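Local coordinates for protein 6-phospho-beta-glucosidase BglT (Thermotoga maritima, PDB 1UP7) that hydrolyses cellobiose 6'-phosphate to glucose 6-phosphate and glucose, as an NAD+- and manganese-dependent family 4 glycosidase, at residues F79-P83 with I121-V126; G88-D92 with S113-R117; N134-F140 with Y157-L163. Residue numbers count along the deposited sequence, not the author numbering.

Contact 1. Residues F79-P83 with I121-V126. With NAD (nicotinamide-adenine-dinucleotide), chain I.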
# COMPACT_ATOMS: atom_id res chain seq x y z
N PHE A 79 -19.45 10.99 25.05
CA PHE A 79 -20.46 9.94 24.92
C PHE A 79 -20.23 8.90 26.00
O PHE A 79 -19.20 8.20 25.98
CB PHE A 79 -20.38 9.22 23.56
CG PHE A 79 -20.99 9.98 22.44
CD1 PHE A 79 -21.49 11.29 22.62
CD2 PHE A 79 -21.04 9.41 21.17
CE1 PHE A 79 -22.03 12.00 21.56
CE2 PHE A 79 -21.61 10.11 20.09
CZ PHE A 79 -22.11 11.40 20.29
N GLN A 80 -21.20 8.76 26.88
CA GLN A 80 -21.06 7.88 28.04
C GLN A 80 -22.43 7.27 28.38
O GLN A 80 -22.72 6.86 29.51
CB GLN A 80 -20.41 8.71 29.15
CG GLN A 80 -21.06 8.69 30.44
CD GLN A 80 -20.58 9.76 31.40
OE1 GLN A 80 -19.44 10.18 31.35
NE2 GLN A 80 -21.43 10.13 32.33
N PHE A 81 -23.27 7.18 27.36
CA PHE A 81 -24.61 6.57 27.47
C PHE A 81 -24.62 5.10 27.03
O PHE A 81 -23.80 4.68 26.24
CB PHE A 81 -25.64 7.37 26.63
CG PHE A 81 -25.27 7.52 25.19
CD1 PHE A 81 -24.44 8.56 24.78
CD2 PHE A 81 -25.74 6.60 24.23
CE1 PHE A 81 -24.09 8.70 23.43
CE2 PHE A 81 -25.38 6.73 22.89
CZ PHE A 81 -24.55 7.77 22.49
N ARG A 82 -25.54 4.34 27.57
CA ARG A 82 -25.69 2.95 27.19
C ARG A 82 -26.98 2.78 26.39
O ARG A 82 -28.05 2.80 26.97
CB ARG A 82 -25.73 2.07 28.44
CG ARG A 82 -25.69 0.56 28.18
CD ARG A 82 -25.87 -0.26 29.46
NE ARG A 82 -24.79 -0.05 30.41
CZ ARG A 82 -23.59 -0.64 30.32
NH1 ARG A 82 -23.33 -1.50 29.32
NH2 ARG A 82 -22.67 -0.38 31.22
N PRO A 83 -26.89 2.63 25.08
CA PRO A 83 -28.08 2.37 24.27
C PRO A 83 -28.81 1.11 24.77
O PRO A 83 -28.18 0.05 24.93
CB PRO A 83 -27.53 2.18 22.84
CG PRO A 83 -26.14 2.87 22.87
CD PRO A 83 -25.66 2.67 24.26
N ILE A 121 -28.38 5.80 17.27
CA ILE A 121 -28.24 6.87 18.24
C ILE A 121 -26.98 7.69 17.96
O ILE A 121 -27.08 8.92 17.94
CB ILE A 121 -28.31 6.32 19.69
CG1 ILE A 121 -29.72 5.77 19.98
CG2 ILE A 121 -28.02 7.40 20.71
CD1 ILE A 121 -29.74 4.68 21.14
N VAL A 122 -25.84 7.03 17.68
CA VAL A 122 -24.65 7.82 17.37
C VAL A 122 -24.77 8.58 16.04
O VAL A 122 -24.27 9.70 15.92
CB VAL A 122 -23.27 7.07 17.55
CG1 VAL A 122 -23.33 5.98 18.62
CG2 VAL A 122 -22.75 6.58 16.27
N GLU A 123 -25.49 7.99 15.07
CA GLU A 123 -25.71 8.63 13.79
C GLU A 123 -26.40 9.97 13.98
O GLU A 123 -25.97 11.00 13.45
CB GLU A 123 -26.56 7.74 12.86
CG GLU A 123 -25.83 7.42 11.58
CD GLU A 123 -26.59 6.53 10.64
OE1 GLU A 123 -27.35 5.66 11.12
OE2 GLU A 123 -26.41 6.73 9.40
N GLU A 124 -27.47 9.94 14.77
CA GLU A 124 -28.26 11.13 15.06
C GLU A 124 -27.43 12.16 15.84
O GLU A 124 -27.40 13.35 15.48
CB GLU A 124 -29.53 10.73 15.84
CG GLU A 124 -30.68 11.74 15.74
CD GLU A 124 -31.62 11.68 16.97
OE1 GLU A 124 -32.62 10.87 16.97
OE2 GLU A 124 -31.35 12.43 17.95
N TYR A 125 -26.74 11.69 16.87
CA TYR A 125 -25.93 12.54 17.73
C TYR A 125 -24.74 13.19 16.99
O TYR A 125 -24.54 14.41 17.13
CB TYR A 125 -25.48 11.76 18.98
CG TYR A 125 -26.56 11.52 20.05
CD1 TYR A 125 -27.84 12.12 19.96
CD2 TYR A 125 -26.28 10.70 21.15
CE1 TYR A 125 -28.82 11.93 20.96
CE2 TYR A 125 -27.23 10.50 22.16
CZ TYR A 125 -28.50 11.10 22.05
OH TYR A 125 -29.41 10.87 23.05
N VAL A 126 -23.99 12.42 16.20
CA VAL A 126 -22.86 12.96 15.45
C VAL A 126 -23.39 13.97 14.42
O VAL A 126 -22.79 15.03 14.22
CB VAL A 126 -22.04 11.83 14.75
CG1 VAL A 126 -21.15 12.40 13.65
CG2 VAL A 126 -21.26 10.98 15.82
PA NAD I . -25.51 3.14 32.26
O1A NAD I . -26.53 2.09 32.08
O2A NAD I . -25.45 3.78 33.67
O5B NAD I . -25.87 4.26 31.15
C5B NAD I . -25.42 5.58 31.31
C4B NAD I . -26.58 6.55 31.11
O4B NAD I . -26.93 6.62 29.73
C3B NAD I . -27.86 6.22 31.86
O3B NAD I . -28.11 7.27 32.78
C2B NAD I . -28.94 6.15 30.78
O2B NAD I . -30.16 6.72 31.20
C1B NAD I . -28.31 7.00 29.69
N9A NAD I . -28.82 6.77 28.34
C8A NAD I . -29.27 5.61 27.75
N7A NAD I . -29.59 5.93 26.48
C5A NAD I . -29.32 7.22 26.23
C6A NAD I . -29.47 8.05 25.13
N6A NAD I . -29.97 7.59 23.98
N1A NAD I . -29.11 9.38 25.23
C2A NAD I . -28.62 9.89 26.42
N3A NAD I . -28.50 9.07 27.51
C4A NAD I . -28.85 7.77 27.41
O3 NAD I . -24.10 2.45 31.89
PN NAD I . -22.62 2.90 32.31
O1N NAD I . -22.11 1.72 33.06
O2N NAD I . -22.55 4.22 32.90
O5D NAD I . -21.85 3.04 30.92
C5D NAD I . -22.35 3.74 29.79
C4D NAD I . -21.56 3.28 28.56
O4D NAD I . -20.17 3.56 28.66
C3D NAD I . -21.67 1.78 28.34
O3D NAD I . -21.81 1.61 26.96
C2D NAD I . -20.33 1.22 28.83
O2D NAD I . -19.92 0.02 28.20
C1D NAD I . -19.37 2.37 28.64
N1N NAD I . -18.52 2.51 29.83
C2N NAD I . -18.50 3.77 30.38
C3N NAD I . -17.74 4.06 31.49
C7N NAD I . -17.78 5.46 32.05
O7N NAD I . -16.62 6.15 32.46
N7N NAD I . -18.97 6.07 32.15
C4N NAD I . -17.00 3.01 32.05
C5N NAD I . -17.00 1.72 31.50
C6N NAD I . -17.78 1.48 30.37

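Contact 2. Residues G88-D92 with S113-R117. With G6P (6-O-phosphono-alpha-D-glucopyranose), chain J.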
# COMPACT_ATOMS: atom_id res chain seq x y z
N GLY A 88 -30.78 -3.98 27.86
CA GLY A 88 -30.11 -4.30 26.60
C GLY A 88 -28.87 -5.16 26.81
O GLY A 88 -28.68 -6.13 26.09
N ARG A 89 -28.07 -4.82 27.82
CA ARG A 89 -26.87 -5.56 28.18
C ARG A 89 -27.25 -6.99 28.60
O ARG A 89 -26.58 -7.96 28.20
CB ARG A 89 -26.15 -4.79 29.30
CG ARG A 89 -24.73 -5.22 29.53
CD ARG A 89 -24.17 -4.68 30.80
NE ARG A 89 -22.99 -5.41 31.22
CZ ARG A 89 -22.06 -4.91 32.02
NH1 ARG A 89 -22.19 -3.67 32.51
NH2 ARG A 89 -21.00 -5.65 32.35
N GLU A 90 -28.33 -7.12 29.37
CA GLU A 90 -28.82 -8.42 29.84
C GLU A 90 -29.14 -9.35 28.67
O GLU A 90 -28.73 -10.52 28.65
CB GLU A 90 -30.05 -8.23 30.73
CG GLU A 90 -30.34 -9.42 31.61
CD GLU A 90 -31.63 -9.32 32.40
OE1 GLU A 90 -32.09 -8.17 32.67
OE2 GLU A 90 -32.21 -10.40 32.77
N ASN A 91 -29.87 -8.82 27.69
CA ASN A 91 -30.15 -9.53 26.44
C ASN A 91 -28.87 -9.87 25.70
O ASN A 91 -28.72 -11.00 25.22
CB ASN A 91 -31.08 -8.72 25.51
CG ASN A 91 -32.50 -8.52 26.08
OD1 ASN A 91 -33.00 -9.33 26.81
ND2 ASN A 91 -33.13 -7.40 25.71
N ASP A 92 -27.95 -8.89 25.61
CA ASP A 92 -26.66 -9.08 24.98
C ASP A 92 -25.88 -10.29 25.52
O ASP A 92 -25.37 -11.07 24.73
CB ASP A 92 -25.79 -7.81 25.12
CG ASP A 92 -26.31 -6.63 24.28
OD1 ASP A 92 -27.11 -6.83 23.34
OD2 ASP A 92 -25.94 -5.45 24.51
N SER A 113 -24.95 -7.07 18.98
CA SER A 113 -26.27 -6.52 19.23
C SER A 113 -26.15 -5.15 19.89
O SER A 113 -26.91 -4.25 19.58
CB SER A 113 -27.17 -7.46 20.05
OG SER A 113 -26.43 -8.03 21.12
N ALA A 114 -25.17 -4.99 20.78
CA ALA A 114 -24.85 -3.69 21.33
C ALA A 114 -24.51 -2.66 20.23
O ALA A 114 -24.96 -1.51 20.30
CB ALA A 114 -23.74 -3.80 22.40
N ALA A 115 -23.76 -3.06 19.21
CA ALA A 115 -23.38 -2.12 18.15
C ALA A 115 -24.63 -1.69 17.37
O ALA A 115 -24.81 -0.49 17.03
CB ALA A 115 -22.31 -2.71 17.19
N LEU A 116 -25.47 -2.66 17.06
CA LEU A 116 -26.69 -2.36 16.30
C LEU A 116 -27.60 -1.39 17.04
O LEU A 116 -28.28 -0.59 16.39
CB LEU A 116 -27.51 -3.62 15.98
CG LEU A 116 -26.93 -4.59 14.95
CD1 LEU A 116 -27.87 -5.78 14.81
CD2 LEU A 116 -26.64 -3.91 13.58
N ARG A 117 -27.66 -1.48 18.37
CA ARG A 117 -28.42 -0.52 19.16
C ARG A 117 -27.74 0.84 19.16
O ARG A 117 -28.42 1.87 19.19
CB ARG A 117 -28.59 -0.98 20.61
CG ARG A 117 -29.78 -1.87 20.90
CD ARG A 117 -30.25 -1.94 22.38
NE ARG A 117 -29.11 -2.06 23.27
CZ ARG A 117 -28.43 -3.19 23.44
NH1 ARG A 117 -28.84 -4.30 22.82
NH2 ARG A 117 -27.37 -3.21 24.25
C1 G6P J . -13.52 -2.93 31.75
C2 G6P J . -13.63 -2.58 30.25
C3 G6P J . -14.83 -1.66 30.01
C4 G6P J . -16.07 -2.43 30.44
C5 G6P J . -15.96 -2.71 31.95
C6 G6P J . -17.16 -3.52 32.43
O1 G6P J . -12.45 -3.84 32.08
O2 G6P J . -12.47 -1.94 29.72
O3 G6P J . -14.93 -1.20 28.66
O4 G6P J . -17.26 -1.72 30.08
O5 G6P J . -14.76 -3.46 32.27
O6 G6P J . -17.49 -3.21 33.78
P G6P J . -18.98 -3.42 34.33
O1P G6P J . -19.01 -2.80 35.71
O2P G6P J . -19.43 -4.87 34.46
O3P G6P J . -19.91 -2.68 33.40
O HOH W 1 -26.45 -10.76 21.90

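Contact 3. Residues N134-F140 with Y157-L163. With NAD (nicotinamide-adenine-dinucleotide), chain I.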
# COMPACT_ATOMS: atom_id res chain seq x y z
N ASN A 134 -19.50 21.44 15.99
CA ASN A 134 -18.34 20.70 15.51
C ASN A 134 -17.31 20.41 16.64
O ASN A 134 -16.10 20.58 16.47
CB ASN A 134 -17.69 21.45 14.33
CG ASN A 134 -17.47 20.55 13.15
OD1 ASN A 134 -16.37 19.98 13.00
ND2 ASN A 134 -18.52 20.35 12.33
N ALA A 135 -17.82 20.00 17.80
CA ALA A 135 -17.01 19.65 18.95
C ALA A 135 -16.21 18.37 18.69
O ALA A 135 -16.56 17.59 17.80
CB ALA A 135 -17.90 19.44 20.14
N THR A 136 -15.17 18.17 19.48
CA THR A 136 -14.50 16.89 19.56
C THR A 136 -15.36 15.98 20.40
O THR A 136 -15.72 16.32 21.53
CB THR A 136 -13.13 17.04 20.18
OG1 THR A 136 -12.29 17.71 19.23
CG2 THR A 136 -12.46 15.67 20.38
N ILE A 137 -15.69 14.82 19.87
CA ILE A 137 -16.41 13.83 20.66
C ILE A 137 -15.44 12.84 21.27
O ILE A 137 -14.63 12.27 20.55
CB ILE A 137 -17.50 13.11 19.84
CG1 ILE A 137 -18.52 14.10 19.30
CG2 ILE A 137 -18.21 12.06 20.72
CD1 ILE A 137 -19.26 13.62 18.03
N VAL A 138 -15.54 12.65 22.58
CA VAL A 138 -14.79 11.62 23.31
C VAL A 138 -15.74 10.48 23.71
O VAL A 138 -16.69 10.68 24.49
CB VAL A 138 -14.06 12.21 24.51
CG1 VAL A 138 -13.23 11.14 25.21
CG2 VAL A 138 -13.16 13.38 24.04
N ASN A 139 -15.50 9.29 23.16
CA ASN A 139 -16.46 8.20 23.30
C ASN A 139 -16.07 7.10 24.27
O ASN A 139 -15.01 6.48 24.12
CB ASN A 139 -16.75 7.58 21.94
CG ASN A 139 -17.86 6.55 22.02
OD1 ASN A 139 -19.04 6.90 22.07
ND2 ASN A 139 -17.49 5.26 22.06
N PHE A 140 -16.95 6.86 25.25
CA PHE A 140 -16.89 5.67 26.13
C PHE A 140 -17.88 4.60 25.73
O PHE A 140 -17.68 3.44 26.02
CB PHE A 140 -17.25 5.99 27.57
CG PHE A 140 -16.41 7.06 28.22
CD1 PHE A 140 -15.26 7.55 27.62
CD2 PHE A 140 -16.81 7.61 29.43
CE1 PHE A 140 -14.50 8.54 28.22
CE2 PHE A 140 -16.05 8.62 30.06
CZ PHE A 140 -14.89 9.08 29.44
N TYR A 157 -16.74 11.63 10.31
CA TYR A 157 -16.57 12.73 11.24
C TYR A 157 -15.22 12.58 11.94
O TYR A 157 -15.04 11.66 12.74
CB TYR A 157 -17.72 12.73 12.25
CG TYR A 157 -17.74 13.98 13.10
CD1 TYR A 157 -18.21 15.19 12.58
CD2 TYR A 157 -17.27 13.95 14.40
CE1 TYR A 157 -18.22 16.33 13.36
CE2 TYR A 157 -17.28 15.08 15.19
CZ TYR A 157 -17.75 16.27 14.67
OH TYR A 157 -17.74 17.40 15.46
N GLU A 158 -14.29 13.47 11.62
CA GLU A 158 -12.90 13.30 12.00
C GLU A 158 -12.66 13.35 13.51
O GLU A 158 -11.92 12.54 14.06
CB GLU A 158 -12.00 14.33 11.31
CG GLU A 158 -10.56 14.14 11.77
CD GLU A 158 -9.52 14.92 10.97
OE1 GLU A 158 -9.81 16.08 10.54
OE2 GLU A 158 -8.41 14.35 10.81
N LYS A 159 -13.31 14.30 14.18
CA LYS A 159 -13.08 14.55 15.60
C LYS A 159 -13.92 13.67 16.49
O LYS A 159 -14.70 14.15 17.33
CB LYS A 159 -13.35 16.02 15.92
CG LYS A 159 -12.23 16.93 15.44
CD LYS A 159 -12.74 17.99 14.56
CE LYS A 159 -12.80 19.30 15.29
NZ LYS A 159 -13.96 19.28 16.20
N PHE A 160 -13.76 12.36 16.31
CA PHE A 160 -14.39 11.38 17.17
C PHE A 160 -13.31 10.46 17.68
O PHE A 160 -12.67 9.70 16.91
CB PHE A 160 -15.43 10.62 16.38
CG PHE A 160 -16.28 9.67 17.20
CD1 PHE A 160 -15.79 8.40 17.57
CD2 PHE A 160 -17.58 10.03 17.59
CE1 PHE A 160 -16.58 7.51 18.30
CE2 PHE A 160 -18.39 9.13 18.34
CZ PHE A 160 -17.90 7.89 18.69
N ILE A 161 -13.08 10.53 18.99
CA ILE A 161 -12.00 9.79 19.61
C ILE A 161 -12.56 8.73 20.52
O ILE A 161 -13.21 9.05 21.52
CB ILE A 161 -11.09 10.76 20.40
CG1 ILE A 161 -10.62 11.90 19.51
CG2 ILE A 161 -9.92 10.00 21.00
CD1 ILE A 161 -9.80 13.00 20.27
N GLY A 162 -12.28 7.47 20.19
CA GLY A 162 -12.74 6.35 20.98
C GLY A 162 -11.77 6.07 22.11
O GLY A 162 -10.55 6.04 21.91
N LEU A 163 -12.33 5.87 23.29
CA LEU A 163 -11.53 5.63 24.48
C LEU A 163 -11.97 4.35 25.16
O LEU A 163 -13.08 3.91 24.97
CB LEU A 163 -11.72 6.77 25.45
CG LEU A 163 -10.51 7.50 25.97
CD1 LEU A 163 -9.71 8.02 24.80
CD2 LEU A 163 -10.99 8.61 26.85
PA NAD I . -25.51 3.14 32.26
O1A NAD I . -26.53 2.09 32.08
O2A NAD I . -25.45 3.78 33.67
O5B NAD I . -25.87 4.26 31.15
C5B NAD I . -25.42 5.58 31.31
C4B NAD I . -26.58 6.55 31.11
O4B NAD I . -26.93 6.62 29.73
C3B NAD I . -27.86 6.22 31.86
O3B NAD I . -28.11 7.27 32.78
C2B NAD I . -28.94 6.15 30.78
O2B NAD I . -30.16 6.72 31.20
C1B NAD I . -28.31 7.00 29.69
N9A NAD I . -28.82 6.77 28.34
C8A NAD I . -29.27 5.61 27.75
N7A NAD I . -29.59 5.93 26.48
C5A NAD I . -29.32 7.22 26.23
C6A NAD I . -29.47 8.05 25.13
N6A NAD I . -29.97 7.59 23.98
N1A NAD I . -29.11 9.38 25.23
C2A NAD I . -28.62 9.89 26.42
N3A NAD I . -28.50 9.07 27.51
C4A NAD I . -28.85 7.77 27.41
O3 NAD I . -24.10 2.45 31.89
PN NAD I . -22.62 2.90 32.31
O1N NAD I . -22.11 1.72 33.06
O2N NAD I . -22.55 4.22 32.90
O5D NAD I . -21.85 3.04 30.92
C5D NAD I . -22.35 3.74 29.79
C4D NAD I . -21.56 3.28 28.56
O4D NAD I . -20.17 3.56 28.66
C3D NAD I . -21.67 1.78 28.34
O3D NAD I . -21.81 1.61 26.96
C2D NAD I . -20.33 1.22 28.83
O2D NAD I . -19.92 0.02 28.20
C1D NAD I . -19.37 2.37 28.64
N1N NAD I . -18.52 2.51 29.83
C2N NAD I . -18.50 3.77 30.38
C3N NAD I . -17.74 4.06 31.49
C7N NAD I . -17.78 5.46 32.05
O7N NAD I . -16.62 6.15 32.46
N7N NAD I . -18.97 6.07 32.15
C4N NAD I . -17.00 3.01 32.05
C5N NAD I . -17.00 1.72 31.50
C6N NAD I . -17.78 1.48 30.37

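Contact 1. Residues F79-P83 with I121-V126
This is a buried apolar contact between the chain leaving strand 76-79 of the central parallel sheet and one side of helix 109-131, with the adenine of NAD at its border. The residues of 79-83 alternate. F79, F81 and P83 direct their CA-CB bonds toward the helix, whereas R82 directs its own away. F79 comes first: its CZ is 3.6 Å from Y125 CB, with V122 and V126 also within reach of the same ring. One step on, F81 CE2 meets I121 CG2 at 3.5 Å, and Y125 sets its edge against the face of F81 in an offset edge-to-face pair, centroids 5.3 Å apart and planes at 84°. P83 CB closes the row on I121 CD1 at 3.7 Å. In this Rossmann-type domain the dinucleotide lies across the C-terminal ends of the parallel strands, and residues 80-82 are part of its bed. From the helix, Y125 OH donates to NAD N1A at 2.7 Å, so the tyrosine that packs on F81 also holds the adenine. On the loop, R82 NH2 reaches NAD O1N at 2.8 Å, while R82 NE is 3.0 Å from NAD O3 and 3.2 Å from NAD O1A, which ties the guanidinium to both phosphates. The remaining nitrogen, R82 NH1, forms a salt bridge with E105.

Contact 2. Residues G88-D92 with S113-R117
D92 is the hub of this buried polar contact, where helix 85-94 meets the early part of helix 109-131. Both carboxylate oxygens are used. R117 approaches end-on with two nearly linear bonds, NH2 to D92 OD2 at 2.7 Å (176°) and NH1 to D92 OD1 at 3.1 Å (173°), which makes a bidentate salt bridge. D92 OD1 also accepts from S113 OG at 2.6 Å. A water donates to S113 OG at 2.8 Å and to D92 O at 3.0 Å, linking the serine to the backbone of the other helix. The two segments run roughly antiparallel, at 147°, with axes 10.3 Å apart at closest approach; across that gap polar side chains do most of the bridging, R117 spanning furthest. G88 lets the arginine in: its C atom lies 3.6 Å from R117 NH2 over one face of the guanidinium, where a CB would clash. Within the Rossmann-type domain, helix 85-94 also carries substrate-binding R89, whose CA-CB bond points away from this contact. R89 NH1 donates to G6P O3P at 2.6 Å and R89 NH2 to G6P O2P at 2.7 Å, while its NE is paired with E93. The arginine on the other helix has further acceptors: R117 NE donates to P83 O, and R117 NH1 also bonds N410 OD1.

Contact 3. Residues N134-F140 with Y157-L163
Y157 lays its ring beside I137, CE2 to I137 CD1 3.8 Å, and its hydroxyl reaches back to donate to A135 O at 2.6 Å. Next to it K159 NZ donates to N134 O at 2.5 Å, so two side chains hold the start of 134-140 before the strands pair. The parallel ladder follows: I137 N to K159 O, I161 N to I137 O and N139 N to I161 O, each 2.8 Å, then L163 N to N139 O at 2.9 Å. F160 shares a face with I137 and N139, its CZ 3.5 Å from N139 CB. Further on, L163 CD2 touches V138 CG1 and F140 CE1, both at 3.8 Å, and F140 O lies 3.3 Å from C1D of the nicotinamide ribose of NAD. This is the beta-alpha-beta unit 136-139, 144-155, 160-162 at one edge of the Rossmann-type sheet. Helices 109-131 and 144-155 pack on the F160 side, helix 296-308 meets I161 and L163, and strand 76-79 pairs with the other edge of 136-139.

All three contacts belong to the NAD-binding Rossmann-type domain. Along the chain, contact 2 is nested inside the loop closed by contact 1, and contact 3 follows both. Contacts 1 and 2 share helix 109-131; their centres are about 14 Å apart, and P83 O to R117 NE, 2.8 Å, joins them directly. Contact 3 lies about 11 Å from contact 1, centre to centre, and continues the same sheet: F79 N and O pair with V138 O and F140 N at 2.8 and 2.7 Å. Contacts 2 and 3 do not touch, their centres about 22 Å apart. Helix 109-131 thus connects surroundings of the cofactor, touched by contacts 1 and 3, with the helix that carries R89, one of the residues binding the sugar phosphate.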